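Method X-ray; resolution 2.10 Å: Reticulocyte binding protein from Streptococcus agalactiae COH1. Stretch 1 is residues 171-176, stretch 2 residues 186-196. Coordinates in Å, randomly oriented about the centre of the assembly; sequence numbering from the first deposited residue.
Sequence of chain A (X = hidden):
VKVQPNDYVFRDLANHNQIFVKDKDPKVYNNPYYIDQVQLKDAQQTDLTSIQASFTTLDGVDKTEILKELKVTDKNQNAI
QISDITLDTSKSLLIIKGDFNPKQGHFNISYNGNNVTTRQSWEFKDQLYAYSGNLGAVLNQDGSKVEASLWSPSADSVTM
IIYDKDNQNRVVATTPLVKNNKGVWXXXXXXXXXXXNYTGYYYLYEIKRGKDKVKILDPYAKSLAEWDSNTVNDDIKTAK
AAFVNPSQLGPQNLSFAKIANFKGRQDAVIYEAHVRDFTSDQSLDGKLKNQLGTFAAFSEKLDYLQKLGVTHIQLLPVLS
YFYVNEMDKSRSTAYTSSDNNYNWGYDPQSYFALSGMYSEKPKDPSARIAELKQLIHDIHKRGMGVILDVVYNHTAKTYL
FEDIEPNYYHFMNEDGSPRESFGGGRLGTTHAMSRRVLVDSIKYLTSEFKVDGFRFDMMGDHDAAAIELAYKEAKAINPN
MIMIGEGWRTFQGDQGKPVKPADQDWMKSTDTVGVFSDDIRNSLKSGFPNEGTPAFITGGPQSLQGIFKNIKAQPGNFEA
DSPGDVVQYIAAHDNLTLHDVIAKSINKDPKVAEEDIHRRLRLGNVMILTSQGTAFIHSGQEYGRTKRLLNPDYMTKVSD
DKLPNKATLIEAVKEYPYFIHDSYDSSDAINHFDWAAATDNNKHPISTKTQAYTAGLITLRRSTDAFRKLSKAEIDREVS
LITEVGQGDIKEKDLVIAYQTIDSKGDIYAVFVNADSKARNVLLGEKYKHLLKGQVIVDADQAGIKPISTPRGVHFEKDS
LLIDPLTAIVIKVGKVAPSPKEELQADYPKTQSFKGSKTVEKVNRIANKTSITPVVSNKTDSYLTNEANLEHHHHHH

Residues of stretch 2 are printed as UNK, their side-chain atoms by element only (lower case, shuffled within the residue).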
ATOM      1  N   VAL A 171      21.423 -19.484  22.297  1.00 13.82           N
ATOM      2  CA  VAL A 171      22.181 -18.295  22.699  1.00 13.67           C
ATOM      3  C   VAL A 171      23.675 -18.633  22.752  1.00 14.43           C
ATOM      4  O   VAL A 171      24.072 -19.599  23.410  1.00 13.25           O
ATOM      5  CB  VAL A 171      21.723 -17.766  24.084  1.00 14.23           C
ATOM      6  CG1 VAL A 171      22.579 -16.572  24.518  1.00 13.47           C
ATOM      7  CG2 VAL A 171      20.245 -17.384  24.051  1.00 12.88           C
ATOM      8  N   VAL A 172      24.495 -17.845  22.052  1.00 13.55           N
ATOM      9  CA  VAL A 172      25.945 -18.087  21.995  1.00 13.30           C
ATOM     10  C   VAL A 172      26.795 -16.966  22.622  1.00 13.45           C
ATOM     11  O   VAL A 172      27.956 -17.193  22.968  1.00 13.03           O
ATOM     12  CB  VAL A 172      26.431 -18.356  20.539  1.00 13.41           C
ATOM     13  CG1 VAL A 172      25.837 -19.659  20.006  1.00 14.31           C
ATOM     14  CG2 VAL A 172      26.090 -17.190  19.621  1.00 11.33           C
ATOM     15  N   ALA A 173      26.222 -15.772  22.778  1.00 14.91           N
ATOM     16  CA  ALA A 173      26.945 -14.637  23.362  1.00 15.18           C
ATOM     17  C   ALA A 173      26.018 -13.482  23.725  1.00 16.40           C
ATOM     18  O   ALA A 173      24.948 -13.326  23.132  1.00 17.10           O
ATOM     19  CB  ALA A 173      28.011 -14.147  22.397  1.00 15.20           C
ATOM     20  N   THR A 174      26.438 -12.681  24.707  1.00 16.52           N
ATOM     21  CA  THR A 174      25.778 -11.413  25.023  1.00 17.54           C
ATOM     22  C   THR A 174      26.826 -10.338  25.320  1.00 18.22           C
ATOM     23  O   THR A 174      27.912 -10.647  25.819  1.00 20.26           O
ATOM     24  CB  THR A 174      24.826 -11.516  26.243  1.00 17.29           C
ATOM     25  OG1 THR A 174      25.581 -11.405  27.455  1.00 20.85           O
ATOM     26  CG2 THR A 174      24.042 -12.823  26.235  1.00 14.58           C
ATOM     27  N   THR A 175      26.491  -9.083  25.025  1.00 16.83           N
ATOM     28  CA  THR A 175      27.419  -7.969  25.216  1.00 16.28           C
ATOM     29  C   THR A 175      26.663  -6.659  25.491  1.00 16.19           C
ATOM     30  O   THR A 175      25.631  -6.407  24.873  1.00 15.44           O
ATOM     31  CB  THR A 175      28.347  -7.812  23.982  1.00 16.49           C
ATOM     32  OG1 THR A 175      29.404  -6.891  24.275  1.00 13.37           O
ATOM     33  CG2 THR A 175      27.565  -7.337  22.756  1.00 15.93           C
ATOM     34  N   PRO A 176      27.170  -5.828  26.426  1.00 17.15           N
ATOM     35  CA  PRO A 176      26.496  -4.569  26.740  1.00 17.62           C
ATOM     36  C   PRO A 176      26.860  -3.457  25.761  1.00 17.75           C
ATOM     37  O   PRO A 176      28.014  -3.363  25.338  1.00 19.27           O
ATOM     38  CB  PRO A 176      27.030  -4.236  28.133  1.00 17.86           C
ATOM     39  CG  PRO A 176      28.404  -4.798  28.137  1.00 19.03           C
ATOM     40  CD  PRO A 176      28.391  -6.004  27.235  1.00 17.90           C
ATOM     41  N   UNK A 186      25.490   1.867  21.442  1.00 14.97           N
ATOM     42  CA  UNK A 186      26.430   1.376  20.433  1.00 15.84           C
ATOM     43  C   UNK A 186      27.432   0.348  20.965  1.00 14.65           C
ATOM     44  O   UNK A 186      27.801   0.364  22.142  1.00 12.52           O
ATOM     45  o   UNK A 186      27.922   5.424  19.349  1.00 21.22           O
ATOM     46  c   UNK A 186      26.329   3.653  19.272  1.00 17.39           C
ATOM     47  c   UNK A 186      27.131   4.777  18.667  1.00 18.30           C
ATOM     48  c   UNK A 186      27.207   2.551  19.836  1.00 16.27           C
ATOM     49  n   UNK A 186      26.926   5.022  17.380  1.00 23.19           N
ATOM     50  N   UNK A 187      27.863  -0.543  20.075  1.00 15.61           N
ATOM     51  CA  UNK A 187      29.001  -1.422  20.332  1.00 16.66           C
ATOM     52  C   UNK A 187      29.646  -1.886  19.026  1.00 16.41           C
ATOM     53  O   UNK A 187      29.132  -1.624  17.937  1.00 16.70           O
ATOM     54  c   UNK A 187      28.611  -2.657  21.174  1.00 17.39           C
ATOM     55  o   UNK A 187      29.799  -3.341  21.590  1.00 18.94           O
ATOM     56  c   UNK A 187      27.720  -3.618  20.380  1.00 13.74           C
ATOM     57  N   UNK A 188      30.786  -2.558  19.159  1.00 16.31           N
ATOM     58  CA  UNK A 188      31.448  -3.224  18.041  1.00 16.39           C
ATOM     59  C   UNK A 188      31.688  -4.688  18.397  1.00 15.84           C
ATOM     60  O   UNK A 188      32.406  -4.991  19.356  1.00 15.18           O
ATOM     61  c   UNK A 188      32.578  -1.129  17.207  1.00 16.88           C
ATOM     62  c   UNK A 188      33.530  -3.374  16.629  1.00 17.71           C
ATOM     63  c   UNK A 188      32.795  -2.563  17.697  1.00 16.88           C
ATOM     64  c   UNK A 188      33.866  -0.392  16.910  1.00 19.68           C
ATOM     65  N   UNK A 189      31.081  -5.590  17.627  1.00 14.56           N
ATOM     66  CA  UNK A 189      31.279  -7.026  17.821  1.00 14.41           C
ATOM     67  C   UNK A 189      32.580  -7.441  17.135  1.00 13.72           C
ATOM     68  O   UNK A 189      32.896  -6.958  16.051  1.00 11.51           O
ATOM     69  c   UNK A 189      28.687  -7.349  17.687  1.00 15.31           C
ATOM     70  c   UNK A 189      27.607  -8.277  17.142  1.00 12.91           C
ATOM     71  c   UNK A 189      28.571  -7.233  19.203  1.00 13.59           C
ATOM     72  c   UNK A 189      30.087  -7.824  17.269  1.00 14.98           C
ATOM     73  N   UNK A 190      33.345  -8.314  17.785  1.00 14.51           N
ATOM     74  CA  UNK A 190      34.649  -8.736  17.263  1.00 14.72           C
ATOM     75  C   UNK A 190      35.075 -10.076  17.883  1.00 13.86           C
ATOM     76  O   UNK A 190      34.222 -10.843  18.321  1.00 14.93           O
ATOM     77  o   UNK A 190      36.484  -6.190  19.190  1.00 15.18           O
ATOM     78  c   UNK A 190      35.889  -7.254  18.939  1.00 15.61           C
ATOM     79  o   UNK A 190      35.469  -8.015  19.838  1.00 15.59           O
ATOM     80  c   UNK A 190      35.690  -7.620  17.474  1.00 14.98           C
ATOM     81  N   UNK A 191      36.377 -10.351  17.935  1.00 14.48           N
ATOM     82  CA  UNK A 191      36.878 -11.650  18.408  1.00 14.78           C
ATOM     83  C   UNK A 191      36.527 -11.973  19.862  1.00 15.04           C
ATOM     84  O   UNK A 191      36.504 -13.143  20.246  1.00 14.18           O
ATOM     85  o   UNK A 191      39.052 -10.689  18.945  1.00 15.51           O
ATOM     86  c   UNK A 191      38.410 -11.762  18.244  1.00 15.50           C
ATOM     87  c   UNK A 191      38.797 -11.728  16.768  1.00 13.68           C
ATOM     88  N   UNK A 192      36.248 -10.942  20.658  1.00 15.66           N
ATOM     89  CA  UNK A 192      35.981 -11.102  22.094  1.00 17.22           C
ATOM     90  C   UNK A 192      34.770 -11.982  22.426  1.00 15.87           C
ATOM     91  O   UNK A 192      34.690 -12.529  23.525  1.00 16.43           O
ATOM     92  c   UNK A 192      36.986  -7.671  23.652  1.00 22.98           C
ATOM     93  c   UNK A 192      35.815  -9.730  22.757  1.00 18.23           C
ATOM     94  c   UNK A 192      36.002  -6.619  23.165  1.00 26.41           C
ATOM     95  c   UNK A 192      37.073  -8.863  22.705  1.00 20.46           C
ATOM     96  n   UNK A 192      35.725  -5.603  24.219  1.00 29.61           N
ATOM     97  N   UNK A 193      33.835 -12.115  21.487  1.00 15.98           N
ATOM     98  CA  UNK A 193      32.655 -12.969  21.680  1.00 15.34           C
ATOM     99  C   UNK A 193      32.828 -14.380  21.104  1.00 15.00           C
ATOM    100  O   UNK A 193      31.868 -15.156  21.048  1.00 14.72           O
ATOM    101  c   UNK A 193      30.921 -10.912  23.120  1.00 14.68           C
ATOM    102  c   UNK A 193      29.890 -10.300  20.904  1.00 12.90           C
ATOM    103  c   UNK A 193      31.115 -10.893  21.608  1.00 14.95           C
ATOM    104  c   UNK A 193      31.414 -12.299  21.085  1.00 16.04           C
ATOM    105  N   UNK A 194      34.047 -14.712  20.689  1.00 15.25           N
ATOM    106  CA  UNK A 194      34.389 -16.069  20.273  1.00 15.09           C
ATOM    107  C   UNK A 194      33.857 -16.486  18.913  1.00 15.33           C
ATOM    108  O   UNK A 194      33.817 -17.681  18.607  1.00 12.73           O
ATOM    109  N   UNK A 195      33.458 -15.508  18.099  1.00 14.87           N
ATOM    110  CA  UNK A 195      32.853 -15.769  16.790  1.00 14.88           C
ATOM    111  C   UNK A 195      33.712 -15.135  15.691  1.00 15.84           C
ATOM    112  O   UNK A 195      33.999 -13.939  15.738  1.00 15.10           O
ATOM    113  c   UNK A 195      30.833 -15.401  15.321  1.00 13.93           C
ATOM    114  c   UNK A 195      30.527 -15.943  17.749  1.00 13.23           C
ATOM    115  c   UNK A 195      29.205 -15.254  18.018  1.00 13.83           C
ATOM    116  c   UNK A 195      31.411 -15.224  16.721  1.00 14.20           C
ATOM    117  N   UNK A 196      34.114 -15.946  14.709  1.00 16.51           N
ATOM    118  CA  UNK A 196      35.050 -15.502  13.668  1.00 17.54           C
ATOM    119  C   UNK A 196      34.367 -14.771  12.509  1.00 16.44           C
ATOM    120  O   UNK A 196      34.936 -13.837  11.947  1.00 14.39           O
ATOM    121  c   UNK A 196      35.886 -16.681  13.140  1.00 18.13           C
ATOM    122  n   UNK A 196      36.178 -21.017  10.645  0.10 25.50           N
ATOM    123  c   UNK A 196      35.275 -19.975  11.210  1.00 26.69           C
ATOM    124  c   UNK A 196      35.119 -17.740  12.354  0.10 20.25           C
ATOM    125  c   UNK A 196      36.052 -18.841  11.867  1.00 23.26           C
TER
HETATM  126  O   HOH W   1      30.324 -17.470  21.682  1.00 13.90           O

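Position 186 has three side-chain carbons in a row, the third carrying one oxygen and one nitrogen. Its CA-to-CB bond points away from stretch 1, and nothing there is touched. This is Gln186, whose NE2 is hydrogen-bonded elsewhere in the structure.

Position 187 has one carbon carrying an oxygen and a carbon, and it points toward stretch 1. Its atoms reach Thr175 and O of Pro176. It is Thr187. Its CG2 lies 4.4 Å from CG2 of Thr175, and its OG1 lies 4.2 Å from O of Pro176, too far for a hydrogen bond.

Position 188 has four carbons, forked at the first, with one arm two carbons long. It points away and makes no contact. It is Ile188.

Position 189 has four carbons, forked at the second. The CA-to-CB bond runs sideways, but the end comes nearer, reaching the methyl of Thr175. This is Leu189, with CD2 3.7 Å from CG2 of Thr175. It is the only buried residue of the two stretches.

Position 190 has two carbons, the second carrying two oxygens. It is out of reach of stretch 1. It is Asp190, and its OD1 accepts a hydrogen bond of 3.1 Å from the backbone N of position 192.

Position 191 again has one carbon carrying an oxygen and a carbon. It is exposed and touches nothing on stretch 1. It is Thr191, at the start of a short 3-10 segment.

Position 192 has four carbons in a row ending in nitrogen, and no contact with stretch 1. It is Lys192.

Position 193 has four carbons, forked at the second, and points toward stretch 1. It packs on Ala173, Thr175 and O of Thr174. It is Leu193. Its CB lies 4.1 Å from CB of Ala173, and its CD2 lies 4.1 Å from CB of Thr175.

Position 194 has no side-chain atoms, so it is Gly194. Its phi of 75° by itself favours glycine. Its N donates a 2.9 Å hydrogen bond to O of Thr191.

Position 195 has four carbons, forked at the first, one arm two carbons long. It points toward stretch 1, and the longer arm ends near a methyl of Val172. It is Ile195, with CD1 4.0 Å from CG2 of Val172.

Position 196 has four carbons in a row ending in nitrogen, extended and out of reach. It is Lys196.

The contact is small and mainly apolar, burying 294 Å². No direct hydrogen bond crosses it. Leu193 gives the largest covered area, packing against Ala173 and Thr175. Water 1 bridges the backbones, donating to O of Val172 at 2.7 Å and to O of Leu193 at 2.9 Å.

Stretch 2 186-196: QTILDTKLGIK
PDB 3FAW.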